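Local coordinates for designed Anbu Protein (Synthetic construct, PDB 5LOY), which is a consensus-designed Anbu, an ancestral proteasome beta subunit of the Ntn hydrolase clan that forms helical assemblies and is probably a protease, at residues E41-N51 and D107-I118. Numbering follows the deposited sequence.
Sequences ERVIVLLTAGN and DFNASFILGGQI
The carbonyl oxygen G115 O takes the backbone N-H of V45 at 2.8 Å in an almost straight bond (172°), plus a CA-H...O contact from I44. G115 N returns a bond to V45 O at 3.0 Å, and V43/Q117, L47/I113 and A49/S111 repeat this antiparallel pattern. G116 must be glycine: a CB would strike V43 O, I44 CA and the preceding carbonyl. Branched I44 and L114 fill the helix-facing side, CG2 meeting CD1 at 3.6 Å, while the F112 ring offers T48 CG2 its edge. In R42, chi1 of 67° and a bend at chi3 fold the chain so that one guanidinium face lies over I118 CG1; its NE forms a salt bridge with E41 OE2 at 3.2 Å and NH1 bonds A76 O. With R42 replaced by an alanine, the E41 carboxylate would probably lose its charged mate and I118 its flat cover. N51 caps helix 52-62 through OD1 to T54 N, while ND2 bonds D107 O from above the carbonyl plane. In this alpha-beta-beta-alpha sandwich, I44, L46, F112 and L114 pack under helices 52-62 and 79-94; A49, S111 and I113 face strand 143-147, with A49 touching T1, the nucleophile position in active proteasome subunits.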
ATOM      1  N   GLU A  41      37.050  -8.532  -4.174  1.00 62.10           N
ATOM      2  CA  GLU A  41      36.680  -9.056  -5.500  1.00 63.58           C
ATOM      3  C   GLU A  41      35.150  -8.984  -5.757  1.00 58.83           C
ATOM      4  O   GLU A  41      34.761  -8.638  -6.873  1.00 60.72           O
ATOM      5  CB  GLU A  41      37.300 -10.449  -5.819  1.00 68.12           C
ATOM      6  CG  GLU A  41      36.304 -11.645  -5.936  1.00 72.77           C
ATOM      7  CD  GLU A  41      35.753 -12.032  -7.367  1.00 75.56           C
ATOM      8  OE1 GLU A  41      35.383 -11.193  -8.251  1.00 72.30           O
ATOM      9  OE2 GLU A  41      35.628 -13.263  -7.599  1.00 79.55           O
ATOM     10  N   ARG A  42      34.294  -9.271  -4.770  1.00 54.30           N
ATOM     11  CA  ARG A  42      32.833  -9.125  -4.959  1.00 51.43           C
ATOM     12  C   ARG A  42      32.016  -9.107  -3.673  1.00 48.23           C
ATOM     13  O   ARG A  42      32.408  -9.664  -2.669  1.00 48.78           O
ATOM     14  CB  ARG A  42      32.275 -10.271  -5.810  1.00 51.96           C
ATOM     15  CG  ARG A  42      32.352 -11.636  -5.123  1.00 53.63           C
ATOM     16  CD  ARG A  42      31.787 -12.766  -5.961  1.00 53.60           C
ATOM     17  NE  ARG A  42      32.463 -12.842  -7.246  1.00 56.64           N
ATOM     18  CZ  ARG A  42      31.997 -13.430  -8.344  1.00 58.08           C
ATOM     19  NH1 ARG A  42      30.817 -14.037  -8.362  1.00 59.36           N
ATOM     20  NH2 ARG A  42      32.718 -13.398  -9.447  1.00 57.57           N
ATOM     21  N   VAL A  43      30.850  -8.495  -3.758  1.00 45.43           N
ATOM     22  CA  VAL A  43      29.835  -8.561  -2.729  1.00 43.93           C
ATOM     23  C   VAL A  43      28.496  -8.845  -3.391  1.00 41.81           C
ATOM     24  O   VAL A  43      28.096  -8.129  -4.300  1.00 40.05           O
ATOM     25  CB  VAL A  43      29.699  -7.228  -1.979  1.00 43.88           C
ATOM     26  CG1 VAL A  43      28.597  -7.303  -0.941  1.00 42.30           C
ATOM     27  CG2 VAL A  43      31.000  -6.856  -1.316  1.00 46.58           C
ATOM     28  N   ILE A  44      27.804  -9.884  -2.928  1.00 41.92           N
ATOM     29  CA  ILE A  44      26.469 -10.230  -3.431  1.00 41.38           C
ATOM     30  C   ILE A  44      25.491 -10.379  -2.280  1.00 39.37           C
ATOM     31  O   ILE A  44      25.790 -11.066  -1.311  1.00 41.44           O
ATOM     32  CB  ILE A  44      26.532 -11.538  -4.212  1.00 42.73           C
ATOM     33  CG1 ILE A  44      27.328 -11.309  -5.489  1.00 44.96           C
ATOM     34  CG2 ILE A  44      25.132 -12.023  -4.554  1.00 41.76           C
ATOM     35  CD1 ILE A  44      27.642 -12.584  -6.214  1.00 47.74           C
ATOM     36  N   VAL A  45      24.332  -9.741  -2.385  1.00 37.99           N
ATOM     37  CA  VAL A  45      23.341  -9.765  -1.323  1.00 37.68           C
ATOM     38  C   VAL A  45      22.034 -10.308  -1.853  1.00 36.17           C
ATOM     39  O   VAL A  45      21.571  -9.865  -2.898  1.00 35.41           O
ATOM     40  CB  VAL A  45      23.045  -8.358  -0.798  1.00 37.87           C
ATOM     41  CG1 VAL A  45      22.072  -8.431   0.368  1.00 37.56           C
ATOM     42  CG2 VAL A  45      24.324  -7.665  -0.383  1.00 39.38           C
ATOM     43  N   LEU A  46      21.458 -11.262  -1.120  1.00 36.40           N
ATOM     44  CA  LEU A  46      20.209 -11.930  -1.498  1.00 35.33           C
ATOM     45  C   LEU A  46      19.126 -11.732  -0.424  1.00 34.27           C
ATOM     46  O   LEU A  46      19.350 -12.031   0.742  1.00 35.78           O
ATOM     47  CB  LEU A  46      20.484 -13.417  -1.720  1.00 35.91           C
ATOM     48  CG  LEU A  46      19.304 -14.333  -2.068  1.00 35.91           C
ATOM     49  CD1 LEU A  46      18.741 -14.009  -3.446  1.00 36.28           C
ATOM     50  CD2 LEU A  46      19.736 -15.781  -2.028  1.00 36.43           C
ATOM     51  N   LEU A  47      17.972 -11.203  -0.815  1.00 33.53           N
ATOM     52  CA  LEU A  47      16.844 -11.036   0.087  1.00 33.25           C
ATOM     53  C   LEU A  47      15.742 -11.989  -0.360  1.00 33.41           C
ATOM     54  O   LEU A  47      15.479 -12.109  -1.563  1.00 32.59           O
ATOM     55  CB  LEU A  47      16.320  -9.597   0.064  1.00 32.53           C
ATOM     56  CG  LEU A  47      17.332  -8.458   0.172  1.00 32.88           C
ATOM     57  CD1 LEU A  47      16.634  -7.107   0.051  1.00 32.09           C
ATOM     58  CD2 LEU A  47      18.132  -8.512   1.465  1.00 33.18           C
ATOM     59  N   THR A  48      15.083 -12.602   0.625  1.00 32.91           N
ATOM     60  CA  THR A  48      14.061 -13.603   0.393  1.00 35.30           C
ATOM     61  C   THR A  48      12.630 -13.210   0.823  1.00 34.75           C
ATOM     62  O   THR A  48      12.432 -12.451   1.769  1.00 35.20           O
ATOM     63  CB  THR A  48      14.416 -14.901   1.134  1.00 37.74           C
ATOM     64  OG1 THR A  48      14.311 -14.704   2.545  1.00 38.27           O
ATOM     65  CG2 THR A  48      15.822 -15.320   0.800  1.00 39.00           C
ATOM     66  N   ALA A  49      11.636 -13.762   0.140  1.00 33.34           N
ATOM     67  CA  ALA A  49      10.236 -13.608   0.545  1.00 32.41           C
ATOM     68  C   ALA A  49       9.403 -14.800   0.103  1.00 32.42           C
ATOM     69  O   ALA A  49       9.736 -15.475  -0.874  1.00 34.10           O
ATOM     70  CB  ALA A  49       9.668 -12.354  -0.057  1.00 31.97           C
ATOM     71  N   GLY A  50       8.312 -15.041   0.808  1.00 31.47           N
ATOM     72  CA  GLY A  50       7.377 -16.118   0.477  1.00 31.24           C
ATOM     73  C   GLY A  50       7.537 -17.286   1.410  1.00 31.64           C
ATOM     74  O   GLY A  50       7.995 -17.155   2.514  1.00 31.21           O
ATOM     75  N   ASN A  51       7.164 -18.453   0.935  1.00 32.95           N
ATOM     76  CA  ASN A  51       7.168 -19.637   1.735  1.00 33.74           C
ATOM     77  C   ASN A  51       8.564 -19.965   2.253  1.00 33.11           C
ATOM     78  O   ASN A  51       9.497 -20.090   1.474  1.00 33.11           O
ATOM     79  CB  ASN A  51       6.636 -20.758   0.893  1.00 35.81           C
ATOM     80  CG  ASN A  51       6.424 -22.004   1.685  1.00 39.67           C
ATOM     81  OD1 ASN A  51       7.372 -22.716   2.014  1.00 44.21           O
ATOM     82  ND2 ASN A  51       5.194 -22.274   2.018  1.00 41.05           N
ATOM     83  N   ASP A 107       0.244 -22.551  -0.144  1.00 78.70           N
ATOM     84  CA  ASP A 107       0.964 -21.754  -1.156  1.00 85.36           C
ATOM     85  C   ASP A 107       2.503 -21.756  -0.971  1.00 79.43           C
ATOM     86  O   ASP A 107       3.025 -21.103  -0.042  1.00 71.18           O
ATOM     87  CB  ASP A 107       0.451 -20.297  -1.164  1.00 90.22           C
ATOM     88  CG  ASP A 107       1.163 -19.404  -2.228  1.00 94.52           C
ATOM     89  OD1 ASP A 107       1.674 -19.920  -3.256  1.00 95.34           O
ATOM     90  OD2 ASP A 107       1.217 -18.168  -2.028  1.00 97.75           O
ATOM     91  N   PHE A 108       3.207 -22.436  -1.893  1.00 74.60           N
ATOM     92  CA  PHE A 108       4.660 -22.648  -1.794  1.00 72.93           C
ATOM     93  C   PHE A 108       5.529 -21.646  -2.572  1.00 66.64           C
ATOM     94  O   PHE A 108       6.745 -21.820  -2.661  1.00 66.25           O
ATOM     95  CB  PHE A 108       5.021 -24.094  -2.191  1.00 78.09           C
ATOM     96  CG  PHE A 108       4.329 -25.160  -1.348  1.00 85.80           C
ATOM     97  CD1 PHE A 108       4.226 -25.031   0.038  1.00 85.18           C
ATOM     98  CD2 PHE A 108       3.794 -26.303  -1.945  1.00 91.90           C
ATOM     99  CE1 PHE A 108       3.590 -25.999   0.800  1.00 90.75           C
ATOM    100  CE2 PHE A 108       3.162 -27.282  -1.184  1.00 95.98           C
ATOM    101  CZ  PHE A 108       3.063 -27.130   0.191  1.00 95.41           C
ATOM    102  N   ASN A 109       4.932 -20.582  -3.102  1.00 62.13           N
ATOM    103  CA  ASN A 109       5.690 -19.618  -3.901  1.00 58.47           C
ATOM    104  C   ASN A 109       6.670 -18.768  -3.129  1.00 53.42           C
ATOM    105  O   ASN A 109       6.489 -18.514  -1.940  1.00 53.46           O
ATOM    106  CB  ASN A 109       4.760 -18.687  -4.666  1.00 60.02           C
ATOM    107  CG  ASN A 109       4.188 -19.333  -5.906  1.00 59.83           C
ATOM    108  OD1 ASN A 109       4.523 -20.449  -6.259  1.00 58.39           O
ATOM    109  ND2 ASN A 109       3.294 -18.623  -6.556  1.00 63.69           N
ATOM    110  N   ALA A 110       7.701 -18.316  -3.839  1.00 48.26           N
ATOM    111  CA  ALA A 110       8.764 -17.529  -3.248  1.00 45.82           C
ATOM    112  C   ALA A 110       9.327 -16.556  -4.246  1.00 42.05           C
ATOM    113  O   ALA A 110       9.087 -16.646  -5.436  1.00 41.41           O
ATOM    114  CB  ALA A 110       9.866 -18.437  -2.734  1.00 48.47           C
ATOM    115  N   SER A 111      10.107 -15.626  -3.742  1.00 40.26           N
ATOM    116  CA  SER A 111      10.510 -14.474  -4.527  1.00 40.14           C
ATOM    117  C   SER A 111      11.791 -13.866  -3.933  1.00 36.25           C
ATOM    118  O   SER A 111      11.993 -13.933  -2.725  1.00 35.12           O
ATOM    119  CB  SER A 111       9.361 -13.465  -4.492  1.00 40.52           C
ATOM    120  OG  SER A 111       9.576 -12.505  -5.472  1.00 44.66           O
ATOM    121  N   PHE A 112      12.643 -13.266  -4.761  1.00 34.59           N
ATOM    122  CA  PHE A 112      13.929 -12.786  -4.278  1.00 32.23           C
ATOM    123  C   PHE A 112      14.349 -11.460  -4.891  1.00 33.17           C
ATOM    124  O   PHE A 112      13.930 -11.096  -5.997  1.00 32.96           O
ATOM    125  CB  PHE A 112      15.016 -13.808  -4.596  1.00 33.87           C
ATOM    126  CG  PHE A 112      14.731 -15.201  -4.078  1.00 35.27           C
ATOM    127  CD1 PHE A 112      13.961 -16.084  -4.810  1.00 35.54           C
ATOM    128  CD2 PHE A 112      15.232 -15.611  -2.857  1.00 35.05           C
ATOM    129  CE1 PHE A 112      13.684 -17.341  -4.334  1.00 36.67           C
ATOM    130  CE2 PHE A 112      14.974 -16.864  -2.386  1.00 36.12           C
ATOM    131  CZ  PHE A 112      14.200 -17.736  -3.122  1.00 38.03           C
ATOM    132  N   ILE A 113      15.241 -10.774  -4.182  1.00 32.76           N
ATOM    133  CA  ILE A 113      15.961  -9.639  -4.720  1.00 32.24           C
ATOM    134  C   ILE A 113      17.437  -9.928  -4.602  1.00 33.12           C
ATOM    135  O   ILE A 113      17.898 -10.402  -3.554  1.00 34.89           O
ATOM    136  CB  ILE A 113      15.655  -8.367  -3.928  1.00 32.95           C
ATOM    137  CG1 ILE A 113      14.260  -7.878  -4.296  1.00 34.34           C
ATOM    138  CG2 ILE A 113      16.676  -7.273  -4.228  1.00 32.61           C
ATOM    139  CD1 ILE A 113      13.740  -6.787  -3.372  1.00 36.12           C
ATOM    140  N   LEU A 114      18.179  -9.681  -5.672  1.00 32.85           N
ATOM    141  CA  LEU A 114      19.579 -10.041  -5.722  1.00 34.26           C
ATOM    142  C   LEU A 114      20.322  -8.853  -6.235  1.00 34.79           C
ATOM    143  O   LEU A 114      20.001  -8.329  -7.297  1.00 37.92           O
ATOM    144  CB  LEU A 114      19.802 -11.218  -6.679  1.00 36.39           C
ATOM    145  CG  LEU A 114      21.278 -11.607  -6.842  1.00 38.84           C
ATOM    146  CD1 LEU A 114      21.740 -12.393  -5.638  1.00 40.11           C
ATOM    147  CD2 LEU A 114      21.514 -12.433  -8.075  1.00 40.33           C
ATOM    148  N   GLY A 115      21.347  -8.437  -5.519  1.00 34.54           N
ATOM    149  CA  GLY A 115      22.194  -7.342  -6.009  1.00 34.93           C
ATOM    150  C   GLY A 115      23.594  -7.361  -5.474  1.00 35.27           C
ATOM    151  O   GLY A 115      23.918  -8.136  -4.584  1.00 37.41           O
ATOM    152  N   GLY A 116      24.441  -6.516  -6.027  1.00 36.41           N
ATOM    153  CA  GLY A 116      25.826  -6.454  -5.599  1.00 37.74           C
ATOM    154  C   GLY A 116      26.742  -5.921  -6.679  1.00 39.67           C
ATOM    155  O   GLY A 116      26.284  -5.290  -7.623  1.00 38.99           O
ATOM    156  N   GLN A 117      28.040  -6.192  -6.533  1.00 41.99           N
ATOM    157  CA  GLN A 117      29.027  -5.747  -7.493  1.00 45.05           C
ATOM    158  C   GLN A 117      30.138  -6.777  -7.615  1.00 47.81           C
ATOM    159  O   GLN A 117      30.612  -7.311  -6.627  1.00 48.53           O
ATOM    160  CB  GLN A 117      29.592  -4.386  -7.105  1.00 44.84           C
ATOM    161  CG  GLN A 117      30.641  -3.894  -8.084  1.00 47.90           C
ATOM    162  CD  GLN A 117      31.009  -2.436  -7.895  1.00 48.88           C
ATOM    163  OE1 GLN A 117      30.945  -1.891  -6.797  1.00 49.65           O
ATOM    164  NE2 GLN A 117      31.421  -1.808  -8.967  1.00 50.39           N
ATOM    165  N   ILE A 118      30.548  -7.042  -8.847  1.00 50.65           N
ATOM    166  CA  ILE A 118      31.655  -7.948  -9.141  1.00 54.02           C
ATOM    167  C   ILE A 118      32.741  -7.102  -9.785  1.00 56.61           C
ATOM    168  O   ILE A 118      32.434  -6.263 -10.599  1.00 58.11           O
ATOM    169  CB  ILE A 118      31.159  -9.066 -10.066  1.00 54.61           C
ATOM    170  CG1 ILE A 118      30.278 -10.023  -9.255  1.00 54.67           C
ATOM    171  CG2 ILE A 118      32.312  -9.810 -10.691  1.00 56.90           C
ATOM    172  CD1 ILE A 118      29.438 -10.975 -10.090  1.00 55.32           C
TER